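Local coordinates for protein beta-galacturonidase (Eisenbergiella tayi, PDB 6NCW) that hydrolyses beta-galacturonides as a family 2 glycoside hydrolase and may also have beta-glucuronidase activity, at residues A[44-49]-A[56-61]; A[217-222]-A[251-256]; A[477-480]-A[484-487]. All blocks are in the same frame, centred on the assembly; numbering follows the deposited sequence.

Contact 1: A[44-49]-A[56-61]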
# COMPACT_ATOMS: atom_id res chain seq x y z
N GLU A 44 -18.04 -7.20 15.96
CA GLU A 44 -17.00 -7.47 14.96
C GLU A 44 -15.82 -6.53 15.10
O GLU A 44 -14.75 -6.81 14.56
CB GLU A 44 -17.58 -7.37 13.54
CG GLU A 44 -18.44 -8.56 13.15
CD GLU A 44 -19.91 -8.38 13.52
OE1 GLU A 44 -20.24 -7.49 14.35
OE2 GLU A 44 -20.74 -9.13 12.97
N ASN A 45 -15.97 -5.45 15.84
CA ASN A 45 -14.89 -4.54 16.17
C ASN A 45 -14.19 -4.89 17.48
O ASN A 45 -13.19 -4.25 17.80
CB ASN A 45 -15.44 -3.12 16.22
CG ASN A 45 -16.15 -2.75 14.93
OD1 ASN A 45 -17.27 -2.25 14.95
ND2 ASN A 45 -15.51 -3.06 13.79
N TYR A 46 -14.71 -5.89 18.24
CA TYR A 46 -13.91 -6.23 19.43
C TYR A 46 -12.90 -7.31 19.05
O TYR A 46 -13.23 -8.23 18.30
CB TYR A 46 -14.77 -6.75 20.59
CG TYR A 46 -16.09 -6.06 20.82
CD1 TYR A 46 -17.13 -6.74 21.45
CD2 TYR A 46 -16.32 -4.73 20.44
CE1 TYR A 46 -18.34 -6.14 21.68
CE2 TYR A 46 -17.56 -4.10 20.67
CZ TYR A 46 -18.56 -4.83 21.30
OH TYR A 46 -19.79 -4.27 21.55
N PRO A 47 -11.66 -7.21 19.55
CA PRO A 47 -10.62 -8.15 19.11
C PRO A 47 -11.01 -9.63 19.10
O PRO A 47 -10.67 -10.32 18.13
CB PRO A 47 -9.50 -7.85 20.11
CG PRO A 47 -9.61 -6.38 20.29
CD PRO A 47 -11.10 -6.11 20.36
N ASP A 48 -11.72 -10.14 20.10
CA ASP A 48 -11.96 -11.58 20.19
C ASP A 48 -13.17 -12.05 19.39
O ASP A 48 -13.42 -13.26 19.30
CB ASP A 48 -12.11 -12.00 21.66
CG ASP A 48 -10.90 -11.62 22.49
OD1 ASP A 48 -9.81 -12.16 22.21
OD2 ASP A 48 -11.02 -10.75 23.38
N THR A 49 -13.92 -11.13 18.79
CA THR A 49 -15.12 -11.50 18.05
C THR A 49 -15.14 -10.86 16.65
O THR A 49 -16.20 -10.76 16.03
CB THR A 49 -16.36 -11.15 18.87
OG1 THR A 49 -16.21 -9.85 19.45
CG2 THR A 49 -16.56 -12.14 20.02
N ALA A 56 -24.94 -13.44 21.30
CA ALA A 56 -24.10 -12.95 22.39
C ALA A 56 -24.98 -12.21 23.38
O ALA A 56 -26.09 -11.78 23.05
CB ALA A 56 -22.98 -12.06 21.86
N SER A 57 -24.50 -12.06 24.61
CA SER A 57 -25.27 -11.40 25.66
C SER A 57 -24.62 -10.09 26.08
O SER A 57 -23.42 -10.05 26.36
CB SER A 57 -25.45 -12.31 26.87
OG SER A 57 -25.40 -11.56 28.07
N TYR A 58 -25.42 -9.03 26.15
CA TYR A 58 -25.04 -7.75 26.75
C TYR A 58 -25.85 -7.52 28.02
O TYR A 58 -27.07 -7.71 28.02
CB TYR A 58 -25.32 -6.58 25.80
CG TYR A 58 -24.44 -6.48 24.56
CD1 TYR A 58 -23.41 -5.54 24.49
CD2 TYR A 58 -24.67 -7.30 23.45
CE1 TYR A 58 -22.62 -5.43 23.35
CE2 TYR A 58 -23.87 -7.19 22.31
CZ TYR A 58 -22.85 -6.25 22.27
OH TYR A 58 -22.05 -6.14 21.14
N SER A 59 -25.20 -7.08 29.09
CA SER A 59 -25.94 -6.84 30.32
C SER A 59 -25.34 -5.67 31.10
O SER A 59 -24.15 -5.37 30.99
CB SER A 59 -25.98 -8.10 31.19
OG SER A 59 -24.70 -8.72 31.25
N ARG A 60 -26.20 -5.02 31.88
CA ARG A 60 -25.82 -3.98 32.83
C ARG A 60 -26.95 -3.87 33.85
O ARG A 60 -27.95 -4.59 33.78
CB ARG A 60 -25.60 -2.64 32.13
CG ARG A 60 -26.84 -2.08 31.45
CD ARG A 60 -26.67 -0.56 31.21
NE ARG A 60 -26.70 0.18 32.47
CZ ARG A 60 -26.28 1.43 32.64
NH1 ARG A 60 -25.78 2.13 31.63
NH2 ARG A 60 -26.36 1.99 33.85
N GLU A 61 -26.80 -2.94 34.79
CA GLU A 61 -27.85 -2.68 35.76
C GLU A 61 -28.42 -1.28 35.58
O GLU A 61 -27.77 -0.39 35.02
CB GLU A 61 -27.34 -2.86 37.20
CG GLU A 61 -26.90 -4.28 37.53
CD GLU A 61 -26.42 -4.42 38.98
OE1 GLU A 61 -25.95 -3.40 39.55
OE2 GLU A 61 -26.55 -5.53 39.55
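Y46 and Y58 reach for each other from opposite directions and meet through their hydroxyls. Y58 OH donates a hydrogen bond to Y46 OH at 3.0 Å, and the two side chains bury almost equal surface on one another. The two rings are used differently. Y46 OH arrives at the edge of the Y58 ring, in its plane, with Y58 CE1 3.5 Å from Y46 OH; Y58 OH approaches the Y46 ring obliquely, 3.7 Å from Y46 CE1. On strand 55-63 the Y58 bond from CA to CB does not aim at the loop, but the long phenol does reach it: CG lies beside the backbone N (chi1 -69°), and the ring runs out to the hydroxyl. The loop turns back after Y46, where T49 N bonds Y46 O at 3.0 Å. F23 of the adjacent strand 19-26 meets both rings, that of Y46 edge-to-face and that of Y58 with planes at about 60°. Y46 also packs on I35, A37 and P38, and on M298 of a second subunit, while Y58 touches W21, V39 and W43. Backbone bonds tie Y58 to V114 on the other neighbouring strand. The buried tyrosine pair thus fixes a connecting loop to a sheet of the N-terminal antiparallel beta-sandwich, consistent with the jelly-roll domain of family 2 glycoside hydrolases.

Contact 2: A[217-222]-A[251-256]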
# COMPACT_ATOMS: atom_id res chain seq x y z
N CYS A 217 -49.79 29.04 9.77
CA CYS A 217 -48.49 29.23 10.41
C CYS A 217 -47.80 30.42 9.77
O CYS A 217 -46.77 30.27 9.09
CB CYS A 217 -47.62 27.97 10.29
SG CYS A 217 -48.22 26.57 11.22
N PRO A 218 -48.35 31.63 9.95
CA PRO A 218 -47.83 32.80 9.22
C PRO A 218 -46.44 33.22 9.66
O PRO A 218 -45.79 33.97 8.93
CB PRO A 218 -48.86 33.90 9.54
CG PRO A 218 -49.39 33.52 10.90
CD PRO A 218 -49.46 31.99 10.87
N TRP A 219 -45.97 32.73 10.79
CA TRP A 219 -44.63 32.99 11.28
C TRP A 219 -43.56 32.07 10.70
O TRP A 219 -42.37 32.23 11.02
CB TRP A 219 -44.62 32.85 12.80
CG TRP A 219 -45.38 31.64 13.24
CD1 TRP A 219 -46.67 31.60 13.68
CD2 TRP A 219 -44.91 30.28 13.26
NE1 TRP A 219 -47.03 30.32 13.99
CE2 TRP A 219 -45.97 29.48 13.74
CE3 TRP A 219 -43.69 29.67 12.94
CZ2 TRP A 219 -45.85 28.10 13.89
CZ3 TRP A 219 -43.58 28.30 13.09
CH2 TRP A 219 -44.65 27.53 13.56
N ALA A 220 -43.93 31.08 9.89
CA ALA A 220 -43.00 29.99 9.57
C ALA A 220 -42.12 30.36 8.39
O ALA A 220 -42.60 30.92 7.40
CB ALA A 220 -43.77 28.70 9.27
N GLU A 221 -40.82 30.07 8.52
CA GLU A 221 -39.88 30.18 7.40
C GLU A 221 -39.62 28.81 6.78
O GLU A 221 -39.73 27.78 7.43
CB GLU A 221 -38.55 30.78 7.86
CG GLU A 221 -38.64 32.27 8.17
CD GLU A 221 -37.66 32.67 9.25
OE1 GLU A 221 -36.48 32.28 9.17
OE2 GLU A 221 -38.09 33.37 10.20
N CYS A 222 -39.24 28.84 5.50
CA CYS A 222 -38.97 27.63 4.74
C CYS A 222 -37.77 26.86 5.27
O CYS A 222 -36.77 27.44 5.71
CB CYS A 222 -38.72 27.98 3.26
SG CYS A 222 -40.20 28.63 2.42
N VAL A 251 -39.20 19.99 13.30
CA VAL A 251 -39.88 20.04 12.01
C VAL A 251 -39.22 21.11 11.16
O VAL A 251 -38.49 21.97 11.64
CB VAL A 251 -41.40 20.34 12.15
CG1 VAL A 251 -42.07 19.32 13.07
CG2 VAL A 251 -41.63 21.75 12.64
N GLY A 252 -39.45 20.99 9.86
CA GLY A 252 -39.13 22.04 8.91
C GLY A 252 -40.29 22.19 7.95
O GLY A 252 -41.00 21.22 7.66
N PHE A 253 -40.52 23.42 7.51
CA PHE A 253 -41.63 23.74 6.61
C PHE A 253 -41.13 23.67 5.18
O PHE A 253 -40.52 24.62 4.67
CB PHE A 253 -42.21 25.13 6.94
CG PHE A 253 -43.08 25.16 8.19
CD1 PHE A 253 -44.46 25.11 8.09
CD2 PHE A 253 -42.50 25.26 9.45
CE1 PHE A 253 -45.26 25.14 9.24
CE2 PHE A 253 -43.30 25.28 10.60
CZ PHE A 253 -44.68 25.22 10.49
N ARG A 254 -41.34 22.53 4.52
CA ARG A 254 -41.03 22.40 3.11
C ARG A 254 -42.07 21.51 2.45
O ARG A 254 -42.64 20.63 3.09
CB ARG A 254 -39.62 21.83 2.87
CG ARG A 254 -39.34 20.49 3.57
CD ARG A 254 -39.52 19.36 2.62
NE ARG A 254 -39.45 18.03 3.24
CZ ARG A 254 -40.51 17.30 3.55
NH1 ARG A 254 -41.73 17.76 3.33
NH2 ARG A 254 -40.34 16.09 4.06
N GLU A 255 -42.29 21.72 1.16
CA GLU A 255 -43.18 20.89 0.37
C GLU A 255 -42.36 20.04 -0.59
O GLU A 255 -41.45 20.54 -1.24
CB GLU A 255 -44.18 21.75 -0.41
CG GLU A 255 -45.17 20.94 -1.21
CD GLU A 255 -46.09 21.82 -2.07
OE1 GLU A 255 -47.28 21.95 -1.71
OE2 GLU A 255 -45.62 22.38 -3.10
N ILE A 256 -42.71 18.76 -0.68
CA ILE A 256 -42.11 17.88 -1.66
C ILE A 256 -43.26 17.25 -2.45
O ILE A 256 -44.16 16.63 -1.86
CB ILE A 256 -41.21 16.81 -1.03
CG1 ILE A 256 -40.61 15.93 -2.12
CG2 ILE A 256 -41.96 15.93 -0.04
CD1 ILE A 256 -39.55 16.64 -2.90
O HOH W 1 -38.70 25.53 8.59
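A single methyl group sits squarely over an aromatic face: A220 CB lies 3.5 Å from the centroid of the F253 ring and only 4° off its normal, a CH-pi contact in which no ring carbon is favoured. F253 accounts for most of the buried surface, and C217, W219 and A220 all meet its ring. W219 comes across it at about a right angle, planes 86° apart, with W219 CH2 3.8 Å from F253 CZ. The indole is placed by a chi1 of 44°, which sets CG between the backbone N and the carbonyl carbon. C217 approaches the ring obliquely, C217 SG being 3.8 Å from F253 CE1, a sulfur-aromatic contact. A type I turn from C217 to A220, with A220 N bonded to C217 O, brings these three side chains together. Polar bridging is left to one water, which donates to E221 O at 2.7 Å and accepts from F253 N at 3.0 Å; it lies at the edge of the F253 ring. In the immunoglobulin-like sandwich, F157 of strand 150-162 meets F253 edge-to-face and P159 packs on it too. Y231 of strand 227-238 meets W219 edge-to-face. Where the chain passes from strand 245-251 toward strand 256-259, R254 NE bonds P368 O, in the loop before strand 370-374 of the TIM barrel.

Contact 3: A[477-480]-A[484-487]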
# COMPACT_ATOMS: atom_id res chain seq x y z
N PRO A 477 -0.34 2.80 -15.41
CA PRO A 477 -0.43 3.42 -16.74
C PRO A 477 -1.43 2.73 -17.67
O PRO A 477 -1.97 3.37 -18.57
CB PRO A 477 1.01 3.29 -17.28
CG PRO A 477 1.87 3.24 -16.07
CD PRO A 477 1.05 2.49 -15.03
N ALA A 478 -1.69 1.43 -17.49
CA ALA A 478 -2.63 0.77 -18.39
C ALA A 478 -4.09 1.12 -18.08
O ALA A 478 -4.97 0.78 -18.89
CB ALA A 478 -2.43 -0.75 -18.35
N HIS A 479 -4.37 1.77 -16.95
CA HIS A 479 -5.74 2.11 -16.57
C HIS A 479 -6.67 0.89 -16.63
O HIS A 479 -7.81 0.99 -17.07
CB HIS A 479 -6.30 3.23 -17.46
CG HIS A 479 -5.53 4.51 -17.40
ND1 HIS A 479 -5.99 5.68 -17.98
CD2 HIS A 479 -4.34 4.82 -16.83
CE1 HIS A 479 -5.12 6.65 -17.77
NE2 HIS A 479 -4.11 6.15 -17.07
N VAL A 480 -6.17 -0.27 -16.19
CA VAL A 480 -7.03 -1.46 -16.11
C VAL A 480 -8.16 -1.24 -15.08
O VAL A 480 -8.06 -0.41 -14.16
CB VAL A 480 -6.20 -2.71 -15.77
CG1 VAL A 480 -5.01 -2.83 -16.72
CG2 VAL A 480 -5.73 -2.64 -14.32
N GLU A 484 -7.32 3.13 -9.87
CA GLU A 484 -7.93 4.43 -9.60
C GLU A 484 -8.05 5.26 -10.87
O GLU A 484 -9.00 6.04 -11.00
CB GLU A 484 -7.10 5.18 -8.55
CG GLU A 484 -7.20 4.59 -7.14
CD GLU A 484 -6.55 5.48 -6.09
OE1 GLU A 484 -7.05 6.61 -5.89
OE2 GLU A 484 -5.54 5.04 -5.47
N GLU A 485 -7.10 5.14 -11.80
CA GLU A 485 -7.20 5.87 -13.06
C GLU A 485 -8.44 5.46 -13.83
O GLU A 485 -9.17 6.31 -14.35
CB GLU A 485 -5.97 5.66 -13.92
CG GLU A 485 -4.73 6.26 -13.32
CD GLU A 485 -3.90 5.22 -12.56
OE1 GLU A 485 -4.42 4.12 -12.26
OE2 GLU A 485 -2.72 5.52 -12.28
N TYR A 486 -8.70 4.16 -13.93
CA TYR A 486 -9.89 3.77 -14.66
C TYR A 486 -11.14 4.33 -13.98
O TYR A 486 -12.08 4.74 -14.66
CB TYR A 486 -10.01 2.26 -14.81
CG TYR A 486 -11.22 1.93 -15.64
CD1 TYR A 486 -12.46 1.66 -15.05
CD2 TYR A 486 -11.16 1.97 -17.03
CE1 TYR A 486 -13.59 1.38 -15.82
CE2 TYR A 486 -12.26 1.69 -17.81
CZ TYR A 486 -13.48 1.39 -17.20
OH TYR A 486 -14.58 1.13 -17.98
N GLN A 487 -11.17 4.32 -12.65
CA GLN A 487 -12.36 4.81 -11.96
C GLN A 487 -12.59 6.28 -12.27
O GLN A 487 -13.73 6.74 -12.35
CB GLN A 487 -12.26 4.60 -10.45
CG GLN A 487 -13.53 5.02 -9.72
CD GLN A 487 -13.37 5.07 -8.20
OE1 GLN A 487 -12.38 5.64 -7.67
NE2 GLN A 487 -14.33 4.49 -7.49
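H479 lays one face of its imidazole against the first turn of helix 484-500, in the TIM-barrel domain, where the chain turns from loop into helix. E485 CB stands over that face, offset toward the rim, with 3.4 Å between H479 CD2 and E485 CB; the CH-pi line is 18° off the ring normal. The E485 chain bends at chi2, and its carboxylate plane ends up nearly parallel to the imidazole, 13° apart. Next door, H479 O and V480 O both approach Y486 CB from the loop side, 3.4 Å from it. H479 has a left-handed backbone conformation (phi 52°), part of the tight reversal before the helix. Further out, polar partners lie beyond the two segments: H479 ND1 bonds Q489 OE1 one turn along the helix, E485 OE1 accepts a hydrogen bond from T476 N, and S483 OG is bonded to both V480 O and Y486 N. Other subunits pack nearby: T528 of a third subunit lies on V480, and E484 OE2 forms a salt bridge with R475 of a fourth. The Y486 side chain, about 10 Å from those of the galacturonate-binding Y434 and K532, has its OH bonded to K432 O.

How the contacts relate
The three contacts lie in series along the chain and share no helix or strand. Contact 1 is fully buried and joins loop to strand in the N-terminal sandwich; contact 2 is partly buried and joins two loops where the immunoglobulin-like sandwich passes into the barrel; contact 3 is partly buried, placed at a helix start in the barrel, about 42 Å from contact 1 and about 48 Å from contact 2 between centres. Their chemistry differs accordingly: a hydroxyl pair in contact 1, a water-bridged hydrophobic cluster around one ring in contact 2, and a glutamate methylene over an imidazole face, beside carbonyl contacts, in contact 3. Contacts 1 and 3 also touch other subunits; contact 2 does not.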